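Local coordinates for rifamycin polyketide synthase (Amycolatopsis mediterranei, PDB 4LN9), which dehydrates the polyketide intermediate in the terminal module of the rifamycin synthase, this fragment being the dehydratase domain with its double hotdog fold, at residues W66-A71 / Y192-F198; A183-L187 / M247-A251; A200-W205 / F216-L221; G210-E214 / V284-R289. One frame throughout, in Å; residues are numbered along the deposited sequence.

How the contacts relate
From the N terminus, residues 66-71 wait longest for their partner: contact 1 closes a loop of 120 residues when 192-198 pairs with strand 70-72, joining the earlier and later parts of the chain. Contact 2 opens inside that loop, at helix 183-190, and closes beyond it in the C-terminal part of helix 236-251, so contacts 1 and 2 cross; they touch through Tyr-192 and Tyr-194. Contact 3, the hairpin of strands 201-207 and 214-220, nests within contact 2 and meets it at Tyr-184. Contact 4 starts in the hairpin's loop and ends after strand 279-285, crossing contacts 2 and 3 and tying the hairpin's tip to the neighbouring strand.

Contact 1 (W66-A71 / Y192-F198); sequences WLADHA and YGYGPTF
Phe-198 lies among the side chains of Trp-66, Asp-69 and His-70, and each meets its ring differently. The CB of His-70 sits over one face, 3.8 Å from the centroid of the Phe-198 ring, a CH-pi contact. Trp-66 comes to the rim instead: its CZ3 is 3.6 Å from Phe-198 CZ, the two planes only 28° apart, neither ring covering the other. Asp-69 brings its CB to within 3.7 Å of Phe-198 CD2. His-70 turns its imidazole away from its own backbone N (chi1 -174°), which lays it alongside Tyr-194, both pointing the same way and tilted obliquely, and water 2 bridges Tyr-194 OH and, weakly, His-70 NE2; ND1 is held by the carbonyl of Ile-77. The cluster lies beside a small antiparallel pairing of strands 70-72 and 192-194, which joins the two halves of the double hotdog domain. His-70 and Pro-79 are spaced as in the signature sequence of dehydratase domains, which begins with the active-site histidine, and Tyr-194 packs on Asp-240 and His-244, so the cluster probably borders the active site. Within the pairing, Gly-193 N donates to Ala-71 O at 2.9 Å. Beside it, Gly-195 N reaches Asp-69 O at 2.8 Å. Without side chains, these glycines let the two backbones lie close beside Ala-71 O and Asp-69. Asp-69 OD2 is gripped twice: Thr-197 OG1 donates at 2.5 Å to its anti lone pair, while Thr-197 N approaches the same OD2 at 3.0 Å from above the carboxylate plane.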
loop_
_atom_site.group_PDB
_atom_site.type_symbol
_atom_site.label_atom_id
_atom_site.label_comp_id
_atom_site.label_asym_id
_atom_site.label_seq_id
_atom_site.Cartn_x
_atom_site.Cartn_y
_atom_site.Cartn_z
ATOM N N TRP A 66 11.259 -22.184 6.206
ATOM C CA TRP A 66 12.024 -22.107 7.440
ATOM C C TRP A 66 11.208 -21.597 8.607
ATOM O O TRP A 66 11.501 -21.929 9.761
ATOM C CB TRP A 66 13.273 -21.262 7.219
ATOM C CG TRP A 66 12.985 -19.789 7.112
ATOM C CD1 TRP A 66 12.861 -19.019 5.959
ATOM C CD2 TRP A 66 12.829 -18.849 8.218
ATOM N NE1 TRP A 66 12.620 -17.707 6.275
ATOM C CE2 TRP A 66 12.597 -17.537 7.617
ATOM C CE3 TRP A 66 12.834 -18.965 9.597
ATOM C CZ2 TRP A 66 12.409 -16.404 8.385
ATOM C CZ3 TRP A 66 12.650 -17.814 10.361
ATOM C CH2 TRP A 66 12.424 -16.569 9.769
ATOM N N LEU A 67 10.035 -21.044 8.309
ATOM C CA LEU A 67 9.104 -20.636 9.358
ATOM C C LEU A 67 8.573 -21.842 10.130
ATOM O O LEU A 67 8.224 -21.730 11.305
ATOM C CB LEU A 67 7.938 -19.830 8.775
ATOM C CG LEU A 67 8.233 -18.484 8.104
ATOM C CD1 LEU A 67 6.960 -17.907 7.488
ATOM C CD2 LEU A 67 8.861 -17.497 9.084
ATOM N N ALA A 68 8.553 -23.002 9.480
ATOM C CA ALA A 68 8.143 -24.237 10.139
ATOM C C ALA A 68 9.066 -24.577 11.306
ATOM O O ALA A 68 8.657 -25.244 12.256
ATOM C CB ALA A 68 8.094 -25.386 9.142
ATOM N N ASP A 69 10.256 -23.976 11.309
ATOM C CA ASP A 69 11.245 -24.254 12.352
ATOM C C ASP A 69 10.994 -23.497 13.655
ATOM O O ASP A 69 11.746 -23.645 14.619
ATOM C CB ASP A 69 12.659 -23.975 11.841
ATOM C CG ASP A 69 13.170 -25.074 10.935
ATOM O OD1 ASP A 69 12.511 -26.134 10.862
ATOM O OD2 ASP A 69 14.199 -24.863 10.258
ATOM N N HIS A 70 9.945 -22.682 13.680
ATOM C CA HIS A 70 9.488 -22.059 14.917
ATOM C C HIS A 70 8.028 -22.323 15.126
ATOM O O HIS A 70 7.179 -21.743 14.449
ATOM C CB HIS A 70 9.747 -20.557 14.889
ATOM C CG HIS A 70 9.428 -19.856 16.189
ATOM N ND1 HIS A 70 8.198 -19.394 16.480
ATOM C CD2 HIS A 70 10.233 -19.548 17.284
ATOM C CE1 HIS A 70 8.207 -18.839 17.708
ATOM N NE2 HIS A 70 9.456 -18.925 18.193
ATOM N N ALA A 71 7.727 -23.293 15.985
ATOM C CA ALA A 71 6.350 -23.713 16.214
ATOM C C ALA A 71 6.138 -23.957 17.701
ATOM O O ALA A 71 7.013 -24.501 18.374
ATOM C CB ALA A 71 6.045 -24.977 15.421
ATOM N N TYR A 192 8.267 -25.854 23.364
ATOM C CA TYR A 192 9.007 -25.026 22.410
ATOM C C TYR A 192 9.600 -25.879 21.291
ATOM O O TYR A 192 10.650 -26.496 21.471
ATOM C CB TYR A 192 10.143 -24.278 23.116
ATOM C CG TYR A 192 9.693 -23.305 24.182
ATOM C CD1 TYR A 192 9.272 -22.024 23.848
ATOM C CD2 TYR A 192 9.837 -23.612 25.530
ATOM C CE1 TYR A 192 8.915 -21.111 24.822
ATOM C CE2 TYR A 192 9.484 -22.705 26.512
ATOM C CZ TYR A 192 9.027 -21.456 26.153
ATOM O OH TYR A 192 8.671 -20.550 27.126
ATOM N N GLY A 193 9.021 -25.789 20.098
ATOM C CA GLY A 193 9.497 -26.592 18.975
ATOM C C GLY A 193 10.481 -25.856 18.081
ATOM O O GLY A 193 10.121 -25.422 16.986
ATOM N N TYR A 194 11.743 -25.795 18.495
ATOM C CA TYR A 194 12.775 -25.215 17.641
ATOM C C TYR A 194 13.320 -26.237 16.652
ATOM O O TYR A 194 14.038 -27.162 17.032
ATOM C CB TYR A 194 13.919 -24.628 18.470
ATOM C CG TYR A 194 13.502 -23.511 19.399
ATOM C CD1 TYR A 194 13.061 -22.288 18.903
ATOM C CD2 TYR A 194 13.633 -23.649 20.773
ATOM C CE1 TYR A 194 12.714 -21.255 19.755
ATOM C CE2 TYR A 194 13.288 -22.624 21.632
ATOM C CZ TYR A 194 12.819 -21.433 21.120
ATOM O OH TYR A 194 12.469 -20.413 21.976
ATOM N N GLY A 195 13.017 -26.034 15.375
ATOM C CA GLY A 195 13.678 -26.774 14.310
ATOM C C GLY A 195 15.077 -26.258 14.038
ATOM O O GLY A 195 15.528 -25.309 14.677
ATOM N N PRO A 196 15.731 -26.820 13.010
ATOM C CA PRO A 196 17.147 -26.622 12.704
ATOM C C PRO A 196 17.533 -25.156 12.524
ATOM O O PRO A 196 18.631 -24.762 12.916
ATOM C CB PRO A 196 17.326 -27.378 11.388
ATOM C CG PRO A 196 16.307 -28.462 11.451
ATOM C CD PRO A 196 15.126 -27.864 12.161
ATOM N N THR A 197 16.686 -24.376 11.859
ATOM C CA THR A 197 16.987 -22.963 11.650
ATOM C C THR A 197 17.191 -22.225 12.971
ATOM O O THR A 197 18.063 -21.363 13.079
ATOM C CB THR A 197 15.897 -22.253 10.826
ATOM O OG1 THR A 197 15.716 -22.939 9.581
ATOM C CG2 THR A 197 16.300 -20.811 10.546
ATOM N N PHE A 198 16.437 -22.617 13.994
ATOM C CA PHE A 198 16.443 -21.879 15.253
ATOM C C PHE A 198 17.380 -22.480 16.290
ATOM O O PHE A 198 17.620 -21.876 17.334
ATOM C CB PHE A 198 15.033 -21.759 15.829
ATOM C CG PHE A 198 14.177 -20.753 15.121
ATOM C CD1 PHE A 198 13.901 -19.524 15.697
ATOM C CD2 PHE A 198 13.716 -21.007 13.840
ATOM C CE1 PHE A 198 13.131 -18.589 15.032
ATOM C CE2 PHE A 198 12.937 -20.082 13.173
ATOM C CZ PHE A 198 12.661 -18.863 13.762
HETATM O O HOH W 1 9.212 -26.644 14.898
HETATM O O HOH W 2 11.555 -18.415 20.802
#

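Contact 2 (A183-L187 / M247-A251); sequences AYDVL and MVSAA
Two helices of the second half of the double hotdog meet here nearly at right angles: the start of helix 183-190 lies across the C-terminal part of helix 236-251, with segment axes 8.5 Å apart and an angle of 95° between their directions. Val-248 and Ala-251, one turn apart on the long helix, face Ala-183, Tyr-184 and Leu-187. The CG2 branch of Val-248 lies over one face of the Tyr-184 ring, 4.1 Å from the centroid of Tyr-184, in a CH-pi contact, and the same methyl also meets Leu-187 CD1 at 3.8 Å. Its other branch, CG1, is turned to Ala-183 CB, so a beta-branched residue fills two directions at once. Leu-187 forks in the same way: while CD1 goes to Val-248, CD2 rests against Ala-251 CB at 3.8 Å and extends to Met-247. The thioether of Met-247 bends at chi3 (46°), which brings its CE back to 4.1 Å from Leu-187 CD2. Small residues mark the closest backbone approach, where Ala-251 CB is 3.7 Å from the carbonyl O of Ala-183; Val-186 flanks the same methyl at the exposed border. Tyr-184 sends its hydroxyl beyond this contact, to His-244 NE2 and Val-201 N, linking the crossing to the hairpin strand 201-207. Since the side chains of the two helices meet through apolar groups and one ring face, the crossing probably depends mainly on shape and the exclusion of water.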
loop_
_atom_site.group_PDB
_atom_site.type_symbol
_atom_site.label_atom_id
_atom_site.label_comp_id
_atom_site.label_asym_id
_atom_site.label_seq_id
_atom_site.Cartn_x
_atom_site.Cartn_y
_atom_site.Cartn_z
ATOM N N ALA A 183 19.423 -30.290 25.788
ATOM C CA ALA A 183 18.657 -29.099 26.161
ATOM C C ALA A 183 17.521 -28.770 25.186
ATOM O O ALA A 183 16.414 -28.437 25.612
ATOM C CB ALA A 183 19.583 -27.899 26.338
ATOM N N TYR A 184 17.810 -28.802 23.888
ATOM C CA TYR A 184 16.807 -28.468 22.873
ATOM C C TYR A 184 15.686 -29.514 22.816
ATOM O O TYR A 184 14.589 -29.233 22.333
ATOM C CB TYR A 184 17.455 -28.296 21.489
ATOM C CG TYR A 184 17.923 -26.882 21.169
ATOM C CD1 TYR A 184 19.192 -26.650 20.648
ATOM C CD2 TYR A 184 17.058 -25.796 21.277
ATOM C CE1 TYR A 184 19.619 -25.369 20.340
ATOM C CE2 TYR A 184 17.477 -24.511 20.970
ATOM C CZ TYR A 184 18.759 -24.302 20.506
ATOM O OH TYR A 184 19.183 -23.026 20.208
ATOM N N ASP A 185 15.955 -30.704 23.348
ATOM C CA ASP A 185 14.931 -31.740 23.489
ATOM C C ASP A 185 14.030 -31.462 24.688
ATOM O O ASP A 185 12.816 -31.654 24.625
ATOM C CB ASP A 185 15.574 -33.122 23.634
ATOM C CG ASP A 185 16.077 -33.675 22.314
ATOM O OD1 ASP A 185 15.664 -33.160 21.253
ATOM O OD2 ASP A 185 16.881 -34.631 22.337
ATOM N N VAL A 186 14.639 -31.031 25.786
ATOM C CA VAL A 186 13.899 -30.727 27.003
ATOM C C VAL A 186 12.981 -29.522 26.800
ATOM O O VAL A 186 11.883 -29.466 27.354
ATOM C CB VAL A 186 14.855 -30.463 28.184
ATOM C CG1 VAL A 186 14.065 -30.153 29.447
ATOM C CG2 VAL A 186 15.771 -31.659 28.400
ATOM N N LEU A 187 13.390 -28.623 25.907
ATOM C CA LEU A 187 12.563 -27.483 25.516
ATOM C C LEU A 187 11.381 -27.902 24.642
ATOM O O LEU A 187 10.266 -27.410 24.819
ATOM C CB LEU A 187 13.408 -26.427 24.794
ATOM C CG LEU A 187 14.369 -25.606 25.658
ATOM C CD1 LEU A 187 15.043 -24.517 24.835
ATOM C CD2 LEU A 187 13.641 -25.007 26.852
ATOM N N MET A 247 16.879 -19.898 28.058
ATOM C CA MET A 247 16.029 -21.066 28.263
ATOM C C MET A 247 16.835 -22.344 28.080
ATOM O O MET A 247 16.754 -23.265 28.893
ATOM C CB MET A 247 14.861 -21.055 27.276
ATOM C CG MET A 247 13.740 -20.100 27.643
ATOM S SD MET A 247 12.730 -19.663 26.215
ATOM C CE MET A 247 12.486 -21.273 25.468
ATOM N N VAL A 248 17.587 -22.406 26.985
ATOM C CA VAL A 248 18.548 -23.480 26.776
ATOM C C VAL A 248 19.432 -23.664 28.005
ATOM O O VAL A 248 19.632 -24.785 28.474
ATOM C CB VAL A 248 19.434 -23.215 25.544
ATOM C CG1 VAL A 248 20.621 -24.167 25.531
ATOM C CG2 VAL A 248 18.619 -23.353 24.267
ATOM N N SER A 249 19.889 -22.552 28.572
ATOM C CA SER A 249 20.637 -22.581 29.822
ATOM C C SER A 249 19.852 -23.283 30.928
ATOM O O SER A 249 20.368 -24.183 31.590
ATOM C CB SER A 249 21.011 -21.163 30.259
ATOM O OG SER A 249 21.875 -21.188 31.383
ATOM N N ALA A 250 18.594 -22.888 31.103
ATOM C CA ALA A 250 17.762 -23.443 32.168
ATOM C C ALA A 250 17.412 -24.909 31.916
ATOM O O ALA A 250 17.428 -25.725 32.837
ATOM C CB ALA A 250 16.500 -22.613 32.344
ATOM N N ALA A 251 17.148 -25.249 30.656
ATOM C CA ALA A 251 16.747 -26.607 30.296
ATOM C C ALA A 251 17.814 -27.649 30.636
ATOM O O ALA A 251 17.521 -28.841 30.718
ATOM C CB ALA A 251 16.379 -26.681 28.823
#

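Contact 3 (A200-W205 / F216-L221); sequences AVRAVW and FAEIAL
Trp-205 presents an edge of its indole to the neighbouring strand: near the ring plane lie the backbone of Phe-216 and the CG of Glu-218, and CH2 of Trp-205 is 3.6 Å from Glu-218 OE2. Trp-170 meets Trp-205 edge-to-face, and its NE1 donates a hydrogen bond to that same OE2. The ring of Phe-216 leads away from the pair and meets the ring of Phe-165. Trp-205, Phe-216 and Glu-218 stand on one face of an antiparallel hairpin, strands 201-207 and 214-220, which belongs to the second hotdog; its other face, carrying Val-201, Val-204, Ala-217 and Ile-219, packs in part on helix 236-251 through Val-201 and Ile-219. Apolar, largely beta-branched residues suit that helix-covered face: Ile-219 CD1 touches Val-201 CG2 at 3.9 Å, and Val-204 CG2 meets the smaller Ala-217 CB at 4.1 Å. Glu-218 stretches its chain (chi2 -173°) along the edge of the indole, the carboxylate and ring planes standing 37° apart. At the far end of the pairing Trp-205 and Phe-216 exchange two bonds, N to O in each direction. Between Val-201 and Ala-203 the register slips by one, as Arg-202 and Ala-203 both face Glu-218: a classic beta bulge. Ala-200 comes close to the neighbouring strand, its CB touching Ile-219 CG2. Arg-202 N donates to Glu-218 O at 2.8 Å, while Glu-218 N goes instead to Ala-203 O at 3.2 Å.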
loop_
_atom_site.group_PDB
_atom_site.type_symbol
_atom_site.label_atom_id
_atom_site.label_comp_id
_atom_site.label_asym_id
_atom_site.label_seq_id
_atom_site.Cartn_x
_atom_site.Cartn_y
_atom_site.Cartn_z
ATOM N N ALA A 200 20.396 -22.531 17.177
ATOM C CA ALA A 200 21.611 -21.811 16.814
ATOM C C ALA A 200 22.507 -21.541 18.019
ATOM O O ALA A 200 23.568 -20.933 17.883
ATOM C CB ALA A 200 21.268 -20.512 16.100
ATOM N N VAL A 201 22.058 -21.938 19.204
ATOM C CA VAL A 201 22.868 -21.763 20.401
ATOM C C VAL A 201 24.001 -22.785 20.431
ATOM O O VAL A 201 23.756 -23.991 20.444
ATOM C CB VAL A 201 22.025 -21.890 21.683
ATOM C CG1 VAL A 201 22.912 -21.759 22.912
ATOM C CG2 VAL A 201 20.931 -20.832 21.700
ATOM N N ARG A 202 25.238 -22.301 20.351
ATOM C CA ARG A 202 26.405 -23.175 20.206
ATOM C C ARG A 202 27.100 -23.467 21.534
ATOM O O ARG A 202 27.713 -24.519 21.707
ATOM C CB ARG A 202 27.402 -22.574 19.213
ATOM C CG ARG A 202 26.835 -22.394 17.815
ATOM C CD ARG A 202 26.964 -23.679 17.012
ATOM N NE ARG A 202 28.363 -24.061 16.855
ATOM C CZ ARG A 202 28.779 -25.290 16.568
ATOM N NH1 ARG A 202 27.900 -26.259 16.347
ATOM N NH2 ARG A 202 30.077 -25.542 16.464
ATOM N N ALA A 203 27.069 -22.493 22.437
ATOM C CA ALA A 203 27.663 -22.645 23.757
ATOM C C ALA A 203 26.993 -21.648 24.687
ATOM O O ALA A 203 26.545 -20.589 24.250
ATOM C CB ALA A 203 29.162 -22.380 23.695
ATOM N N VAL A 204 26.920 -21.994 25.966
ATOM C CA VAL A 204 26.392 -21.084 26.972
ATOM C C VAL A 204 27.294 -21.098 28.200
ATOM O O VAL A 204 27.842 -22.138 28.557
ATOM C CB VAL A 204 24.971 -21.498 27.391
ATOM C CG1 VAL A 204 24.549 -20.755 28.650
ATOM C CG2 VAL A 204 23.992 -21.244 26.255
ATOM N N TRP A 205 27.589 -19.911 28.732
ATOM C CA TRP A 205 28.216 -19.815 30.050
ATOM C C TRP A 205 27.350 -19.016 30.969
ATOM O O TRP A 205 26.661 -18.092 30.533
ATOM C CB TRP A 205 29.590 -19.157 29.959
ATOM C CG TRP A 205 30.532 -19.829 28.995
ATOM C CD1 TRP A 205 31.615 -20.652 29.295
ATOM C CD2 TRP A 205 30.594 -19.630 27.545
ATOM N NE1 TRP A 205 32.276 -21.018 28.151
ATOM C CE2 TRP A 205 31.711 -20.443 27.065
ATOM C CE3 TRP A 205 29.848 -18.902 26.630
ATOM C CZ2 TRP A 205 32.043 -20.508 25.723
ATOM C CZ3 TRP A 205 30.188 -18.983 25.279
ATOM C CH2 TRP A 205 31.275 -19.747 24.842
ATOM N N PHE A 216 25.999 -15.808 28.953
ATOM C CA PHE A 216 26.823 -15.574 27.771
ATOM C C PHE A 216 26.647 -16.723 26.784
ATOM O O PHE A 216 26.459 -17.869 27.191
ATOM C CB PHE A 216 28.294 -15.451 28.177
ATOM C CG PHE A 216 28.560 -14.338 29.150
ATOM C CD1 PHE A 216 28.523 -13.018 28.735
ATOM C CD2 PHE A 216 28.741 -14.605 30.499
ATOM C CE1 PHE A 216 28.726 -11.986 29.632
ATOM C CE2 PHE A 216 28.971 -13.579 31.397
ATOM C CZ PHE A 216 28.939 -12.266 30.967
ATOM N N ALA A 217 26.626 -16.414 25.492
ATOM C CA ALA A 217 26.445 -17.460 24.494
ATOM C C ALA A 217 27.115 -17.128 23.172
ATOM O O ALA A 217 27.288 -15.959 22.824
ATOM C CB ALA A 217 24.967 -17.754 24.286
ATOM N N GLU A 218 27.543 -18.170 22.466
ATOM C CA GLU A 218 27.848 -18.046 21.053
ATOM C C GLU A 218 26.696 -18.591 20.230
ATOM O O GLU A 218 26.152 -19.658 20.521
ATOM C CB GLU A 218 29.154 -18.770 20.710
ATOM C CG GLU A 218 30.378 -18.165 21.385
ATOM C CD GLU A 218 31.690 -18.778 20.925
ATOM O OE1 GLU A 218 31.763 -19.253 19.769
ATOM O OE2 GLU A 218 32.686 -18.658 21.671
ATOM N N ILE A 219 26.257 -17.784 19.269
ATOM C CA ILE A 219 25.117 -18.122 18.436
ATOM C C ILE A 219 25.593 -18.153 16.993
ATOM O O ILE A 219 26.346 -17.278 16.567
ATOM C CB ILE A 219 24.012 -17.053 18.549
ATOM C CG1 ILE A 219 23.794 -16.651 20.010
ATOM C CG2 ILE A 219 22.721 -17.544 17.911
ATOM C CD1 ILE A 219 23.203 -17.749 20.867
ATOM N N ALA A 220 25.278 -19.235 16.290
ATOM C CA ALA A 220 25.599 -19.331 14.873
ATOM C C ALA A 220 24.483 -20.058 14.137
ATOM O O ALA A 220 24.062 -21.139 14.547
ATOM C CB ALA A 220 26.923 -20.055 14.679
ATOM N N LEU A 221 23.939 -19.415 13.108
ATOM C CA LEU A 221 22.897 -20.033 12.292
ATOM C C LEU A 221 23.488 -21.219 11.544
ATOM O O LEU A 221 24.644 -21.173 11.124
ATOM C CB LEU A 221 22.332 -19.021 11.290
ATOM C CG LEU A 221 21.381 -17.943 11.817
ATOM C CD1 LEU A 221 20.727 -17.202 10.660
ATOM C CD2 LEU A 221 20.330 -18.543 12.741
#

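Contact 4 (G210-E214 / V284-R289); sequences GNTTE and VAKPER
Glu-214 and Val-284 meet through their backbones: the CA of Glu-214 is 3.5 Å from Val-284 O in a CA-H...O contact. Otherwise water does much of the joining. Water 3 donates to Thr-213 O at 2.5 Å and to Asn-211 O at 2.7 Å, and accepts from Lys-286 N at 3.0 Å; three backbone groups thus share one molecule. Water 4 donates to Val-284 O and, weakly, to Thr-213 O. Side chains come together alongside, Thr-213 CG2 3.6 Å from Lys-286 NZ, the lysine chain running beside the threonine and ending with NZ against its methyl. The side chain of Asn-211 lies against Lys-286 and the backbone of 288-289. The turn itself, type I from Gly-210 to Thr-213, is held by a bond of its own: Thr-213 OG1 donates to Gly-210 O at 2.9 Å, the short beta-hydroxyl folding back onto the turn's first carbonyl while the methyl stays available for the lysine. Charge enters from outside, where Glu-214 forms salt bridges with Arg-207 and Arg-283 of the flanking strands. This is a surface contact, and because waters carry its clear polar links in place of direct strand bonds, it is probably more adaptable than the regular hairpin beside it.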
loop_
_atom_site.group_PDB
_atom_site.type_symbol
_atom_site.label_atom_id
_atom_site.label_comp_id
_atom_site.label_asym_id
_atom_site.label_seq_id
_atom_site.Cartn_x
_atom_site.Cartn_y
_atom_site.Cartn_z
ATOM N N GLY A 210 21.335 -14.596 41.272
ATOM C CA GLY A 210 19.971 -14.105 41.465
ATOM C C GLY A 210 19.488 -13.230 40.326
ATOM O O GLY A 210 19.379 -13.680 39.184
ATOM N N ASN A 211 19.159 -11.981 40.647
ATOM C CA ASN A 211 18.862 -10.977 39.632
ATOM C C ASN A 211 20.144 -10.414 39.027
ATOM O O ASN A 211 20.108 -9.531 38.172
ATOM C CB ASN A 211 18.017 -9.848 40.233
ATOM C CG ASN A 211 17.365 -8.976 39.174
ATOM O OD1 ASN A 211 17.705 -7.803 39.024
ATOM N ND2 ASN A 211 16.408 -9.542 38.448
ATOM N N THR A 212 21.276 -10.961 39.459
ATOM C CA THR A 212 22.576 -10.515 38.981
ATOM C C THR A 212 23.143 -11.546 38.001
ATOM O O THR A 212 24.279 -11.432 37.538
ATOM C CB THR A 212 23.543 -10.295 40.161
ATOM O OG1 THR A 212 24.808 -9.828 39.676
ATOM C CG2 THR A 212 23.741 -11.586 40.941
ATOM N N THR A 213 22.285 -12.486 37.608
ATOM C CA THR A 213 22.613 -13.503 36.613
ATOM C C THR A 213 22.980 -12.886 35.264
ATOM O O THR A 213 22.206 -12.113 34.696
ATOM C CB THR A 213 21.427 -14.469 36.411
ATOM O OG1 THR A 213 21.261 -15.281 37.580
ATOM C CG2 THR A 213 21.666 -15.367 35.204
ATOM N N GLU A 214 24.132 -13.284 34.729
ATOM C CA GLU A 214 24.472 -13.037 33.327
ATOM C C GLU A 214 24.515 -14.356 32.564
ATOM O O GLU A 214 25.107 -15.328 33.030
ATOM C CB GLU A 214 25.844 -12.364 33.225
ATOM C CG GLU A 214 25.970 -11.050 33.976
ATOM C CD GLU A 214 27.397 -10.534 33.998
ATOM O OE1 GLU A 214 28.210 -11.073 34.777
ATOM O OE2 GLU A 214 27.709 -9.604 33.225
ATOM N N VAL A 284 23.296 -11.711 27.988
ATOM C CA VAL A 284 21.915 -11.475 28.398
ATOM C C VAL A 284 21.817 -11.318 29.912
ATOM O O VAL A 284 22.365 -12.127 30.662
ATOM C CB VAL A 284 20.981 -12.608 27.927
ATOM C CG1 VAL A 284 19.559 -12.355 28.405
ATOM C CG2 VAL A 284 21.017 -12.726 26.410
ATOM N N ALA A 285 21.197 -10.227 30.356
ATOM C CA ALA A 285 21.051 -9.957 31.787
ATOM C C ALA A 285 19.630 -9.556 32.179
ATOM O O ALA A 285 18.762 -9.390 31.323
ATOM C CB ALA A 285 22.048 -8.896 32.234
ATOM N N LYS A 286 19.428 -9.320 33.475
ATOM C CA LYS A 286 18.114 -8.968 34.013
ATOM C C LYS A 286 18.132 -7.579 34.647
ATOM O O LYS A 286 18.598 -7.414 35.775
ATOM C CB LYS A 286 17.678 -9.996 35.060
ATOM C CG LYS A 286 17.141 -11.291 34.476
ATOM C CD LYS A 286 17.809 -12.503 35.105
ATOM C CE LYS A 286 17.198 -13.800 34.590
ATOM N NZ LYS A 286 18.170 -14.935 34.685
ATOM N N PRO A 287 17.515 -6.594 33.974
ATOM C CA PRO A 287 17.295 -5.293 34.606
ATOM C C PRO A 287 16.264 -5.358 35.738
ATOM O O PRO A 287 16.379 -4.628 36.722
ATOM C CB PRO A 287 16.771 -4.426 33.454
ATOM C CG PRO A 287 17.236 -5.108 32.211
ATOM C CD PRO A 287 17.208 -6.573 32.534
ATOM N N GLU A 288 15.221 -6.165 35.549
ATOM C CA GLU A 288 14.246 -6.443 36.608
ATOM C C GLU A 288 13.969 -7.944 36.608
ATOM O O GLU A 288 14.491 -8.669 35.763
ATOM C CB GLU A 288 12.946 -5.670 36.351
ATOM C CG GLU A 288 13.151 -4.224 35.929
ATOM C CD GLU A 288 13.515 -3.318 37.091
ATOM O OE1 GLU A 288 12.946 -3.500 38.189
ATOM O OE2 GLU A 288 14.353 -2.412 36.901
ATOM N N ARG A 289 13.165 -8.416 37.557
ATOM C CA ARG A 289 13.034 -9.856 37.773
ATOM C C ARG A 289 12.238 -10.555 36.674
ATOM O O ARG A 289 12.331 -11.772 36.510
ATOM C CB ARG A 289 12.433 -10.164 39.148
ATOM C CG ARG A 289 12.864 -11.510 39.714
ATOM C CD ARG A 289 11.998 -11.928 40.893
ATOM N NE ARG A 289 12.596 -11.554 42.172
ATOM C CZ ARG A 289 11.938 -11.541 43.327
ATOM N NH1 ARG A 289 10.662 -11.896 43.368
ATOM N NH2 ARG A 289 12.551 -11.159 44.439
HETATM O O HOH W 3 21.247 -10.078 35.759
HETATM O O HOH W 4 20.646 -14.120 32.331
#